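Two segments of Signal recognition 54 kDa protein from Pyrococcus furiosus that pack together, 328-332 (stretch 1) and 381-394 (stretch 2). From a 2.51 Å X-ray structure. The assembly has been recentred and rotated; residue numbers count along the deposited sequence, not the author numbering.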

# COMPACT_ATOMS: atom_id res chain seq x y z
N PHE A 328 -13.90 -37.62 17.67
CA PHE A 328 -14.88 -36.62 17.27
C PHE A 328 -15.22 -35.84 18.54
O PHE A 328 -15.40 -36.43 19.61
CB PHE A 328 -16.10 -37.33 16.67
CG PHE A 328 -17.32 -36.47 16.51
CD1 PHE A 328 -17.54 -35.76 15.34
CD2 PHE A 328 -18.30 -36.42 17.49
CE1 PHE A 328 -18.68 -34.98 15.16
CE2 PHE A 328 -19.44 -35.65 17.33
CZ PHE A 328 -19.63 -34.93 16.15
N THR A 329 -15.26 -34.51 18.43
CA THR A 329 -15.38 -33.67 19.62
C THR A 329 -16.57 -32.74 19.54
O THR A 329 -17.23 -32.62 18.50
CB THR A 329 -14.14 -32.79 19.84
OG1 THR A 329 -14.16 -31.69 18.91
CG2 THR A 329 -12.85 -33.59 19.66
N LEU A 330 -16.81 -32.06 20.65
CA LEU A 330 -17.88 -31.07 20.75
C LEU A 330 -17.61 -29.91 19.81
O LEU A 330 -18.53 -29.21 19.40
CB LEU A 330 -18.01 -30.58 22.18
CG LEU A 330 -19.00 -31.37 23.03
CD1 LEU A 330 -18.46 -31.58 24.43
CD2 LEU A 330 -20.32 -30.63 23.06
N LYS A 331 -16.34 -29.71 19.48
CA LYS A 331 -15.96 -28.68 18.54
C LYS A 331 -16.36 -29.11 17.13
O LYS A 331 -16.95 -28.35 16.38
CB LYS A 331 -14.45 -28.43 18.61
CG LYS A 331 -14.06 -26.96 18.58
CD LYS A 331 -13.70 -26.44 19.96
CE LYS A 331 -12.20 -26.52 20.21
NZ LYS A 331 -11.47 -25.34 19.68
N ASP A 332 -16.03 -30.36 16.79
CA ASP A 332 -16.46 -30.96 15.53
C ASP A 332 -17.98 -30.90 15.31
O ASP A 332 -18.44 -30.60 14.20
CB ASP A 332 -15.98 -32.40 15.45
CG ASP A 332 -14.47 -32.50 15.35
OD1 ASP A 332 -13.87 -33.38 16.02
OD2 ASP A 332 -13.87 -31.71 14.59
N SER A 381 -20.39 -21.97 27.05
CA SER A 381 -20.21 -21.96 28.49
C SER A 381 -19.33 -23.13 28.89
O SER A 381 -19.04 -23.34 30.08
CB SER A 381 -21.55 -22.02 29.21
OG SER A 381 -21.33 -22.05 30.60
N MET A 382 -18.90 -23.90 27.90
CA MET A 382 -17.97 -24.97 28.15
C MET A 382 -16.54 -24.46 27.98
O MET A 382 -16.30 -23.44 27.31
CB MET A 382 -18.25 -26.16 27.22
CG MET A 382 -19.68 -26.73 27.32
SD MET A 382 -19.89 -28.26 26.37
CE MET A 382 -21.47 -28.80 26.98
N THR A 383 -15.60 -25.16 28.60
CA THR A 383 -14.20 -24.81 28.47
C THR A 383 -13.61 -25.57 27.29
O THR A 383 -14.27 -26.43 26.70
CB THR A 383 -13.40 -25.14 29.74
OG1 THR A 383 -13.39 -26.56 29.97
CG2 THR A 383 -14.00 -24.42 30.92
N GLU A 384 -12.37 -25.24 26.95
CA GLU A 384 -11.69 -25.87 25.84
C GLU A 384 -11.57 -27.35 26.10
O GLU A 384 -11.92 -28.17 25.25
CB GLU A 384 -10.29 -25.23 25.64
CG GLU A 384 -9.79 -25.23 24.22
CD GLU A 384 -10.73 -24.52 23.24
OE1 GLU A 384 -11.58 -23.70 23.65
OE2 GLU A 384 -10.60 -24.80 22.03
N GLU A 385 -11.08 -27.69 27.29
CA GLU A 385 -10.82 -29.09 27.63
C GLU A 385 -12.09 -29.93 27.57
O GLU A 385 -12.04 -31.11 27.24
CB GLU A 385 -10.20 -29.21 29.02
CG GLU A 385 -11.14 -28.79 30.12
CD GLU A 385 -10.58 -29.06 31.49
OE1 GLU A 385 -9.78 -30.03 31.63
OE2 GLU A 385 -10.94 -28.30 32.43
N GLU A 386 -13.22 -29.31 27.90
CA GLU A 386 -14.53 -29.95 27.77
C GLU A 386 -14.93 -30.14 26.31
O GLU A 386 -15.33 -31.22 25.92
CB GLU A 386 -15.61 -29.16 28.53
CG GLU A 386 -15.42 -29.18 30.04
CD GLU A 386 -16.34 -28.20 30.77
OE1 GLU A 386 -16.85 -27.27 30.11
OE2 GLU A 386 -16.55 -28.37 32.00
N LEU A 387 -14.82 -29.08 25.51
CA LEU A 387 -15.13 -29.19 24.09
C LEU A 387 -14.24 -30.24 23.41
O LEU A 387 -14.67 -30.91 22.46
CB LEU A 387 -15.01 -27.83 23.40
CG LEU A 387 -15.95 -26.75 23.94
CD1 LEU A 387 -15.58 -25.42 23.35
CD2 LEU A 387 -17.38 -27.08 23.62
N LEU A 388 -13.02 -30.40 23.90
CA LEU A 388 -12.09 -31.29 23.22
C LEU A 388 -12.16 -32.73 23.75
O LEU A 388 -11.82 -33.67 23.04
CB LEU A 388 -10.66 -30.73 23.29
CG LEU A 388 -10.50 -29.40 22.55
CD1 LEU A 388 -9.10 -28.82 22.66
CD2 LEU A 388 -10.88 -29.60 21.09
N ASN A 389 -12.62 -32.87 24.99
CA ASN A 389 -12.80 -34.19 25.61
C ASN A 389 -14.11 -34.19 26.39
O ASN A 389 -14.12 -33.92 27.58
CB ASN A 389 -11.66 -34.49 26.58
CG ASN A 389 -10.31 -34.10 26.02
OD1 ASN A 389 -9.75 -34.80 25.17
ND2 ASN A 389 -9.77 -32.97 26.49
N PRO A 390 -15.22 -34.45 25.69
CA PRO A 390 -16.54 -34.43 26.33
C PRO A 390 -16.64 -35.48 27.44
O PRO A 390 -17.23 -35.21 28.49
CB PRO A 390 -17.49 -34.75 25.17
CG PRO A 390 -16.73 -34.37 23.94
CD PRO A 390 -15.31 -34.72 24.25
N GLU A 391 -16.07 -36.66 27.18
CA GLU A 391 -15.91 -37.74 28.16
C GLU A 391 -15.69 -37.26 29.59
O GLU A 391 -16.20 -37.86 30.53
CB GLU A 391 -14.73 -38.61 27.74
CG GLU A 391 -13.72 -37.83 26.90
CD GLU A 391 -12.29 -38.25 27.15
OE1 GLU A 391 -12.06 -39.21 27.92
OE2 GLU A 391 -11.38 -37.61 26.57
N ILE A 392 -14.91 -36.20 29.75
CA ILE A 392 -14.61 -35.69 31.08
C ILE A 392 -15.78 -34.95 31.72
O ILE A 392 -15.74 -34.63 32.91
CB ILE A 392 -13.39 -34.73 31.07
CG1 ILE A 392 -13.85 -33.29 30.76
CG2 ILE A 392 -12.32 -35.23 30.09
CD1 ILE A 392 -12.77 -32.26 30.87
N ILE A 393 -16.82 -34.66 30.95
CA ILE A 393 -17.92 -33.84 31.47
C ILE A 393 -18.78 -34.59 32.49
O ILE A 393 -19.82 -35.16 32.15
CB ILE A 393 -18.82 -33.26 30.35
CG1 ILE A 393 -17.98 -32.49 29.33
CG2 ILE A 393 -19.90 -32.37 30.96
CD1 ILE A 393 -18.80 -31.77 28.23
N ASN A 394 -18.36 -34.57 33.75
CA ASN A 394 -19.10 -35.21 34.83
C ASN A 394 -20.34 -34.40 35.20
O ASN A 394 -20.75 -33.52 34.45
CB ASN A 394 -18.20 -35.44 36.04
CG ASN A 394 -17.65 -34.14 36.61
OD1 ASN A 394 -18.37 -33.14 36.72
ND2 ASN A 394 -16.38 -34.16 36.99

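Leu330 forms the apolar centre of the contact. It is buried, its CA-to-CB bond points toward stretch 2, and 105 Å² of its surface is covered there, more than for any other residue of the pair. Its side chain meets four apolar residues that come from both ends of the short helix 384-388 and from the helix itself. Leu330 CD1 lies 3.3 Å from Pro390 CG, a tight contact against the proline ring, and 3.8 Å from Ile393 CD1. Leu330 CD2 approaches Met382 SD at 4.1 Å, and Leu330 CB packs on Leu387 CD2 at 3.8 Å. Its chi angles, -91° and 140°, both fall between the usual wells.

The backbones draw close beside this leucine. The CA atoms of Leu330 and Leu387 are 4.7 Å apart, and those of Thr329 and Leu388 5.4 Å. Near the end of its helix, Leu387 O has no backbone N-H partner within stretch 2 and instead faces the start of the helix in stretch 1. Leu330 N donates to Leu387 O at 3.0 Å, but the 130° angle at the hydrogen makes this a weak bond. Thr329 CB also sits 3.3 Å from Leu387 O, and Thr329 CG2 is 3.5 Å from Leu388 O, so the threonine packs its carbons against the same run of backbone.

Thr329 also organises its own helix start. As the N-cap atom, Thr329 OG1 accepts from Asp332 N at 3.1 Å, nearly straight at 169°, and more weakly from Lys331 N at 3.0 Å. Asp332 returns the interaction, with Asp332 OD1 accepting from Thr329 N at 3.0 Å. This reciprocal arrangement ties down the turn that presents Leu330. Thr383 and Glu386 pair similarly at the start of the other helix: Thr383 N donates to Glu386 OE1 at 2.9 Å, while Glu386 N makes a weak capping bond to Thr383 OG1 at 3.4 Å.

At the polar edge, the CA-to-CB bond of Lys331 points sideways, yet the end of its long chain comes nearer to stretch 2. Its methylenes pack on the leucines, with Lys331 CD 3.9 Å from Leu387 CB and Lys331 CE 3.5 Å from Leu388 CD2. Beyond them the ammonium group meets Glu384, whose CA-to-CB bond points away but whose carboxylate comes back toward the contact. Lys331 NZ and Glu384 OE2 are 2.6 Å apart, a short salt bridge that combines charge attraction with a hydrogen bond.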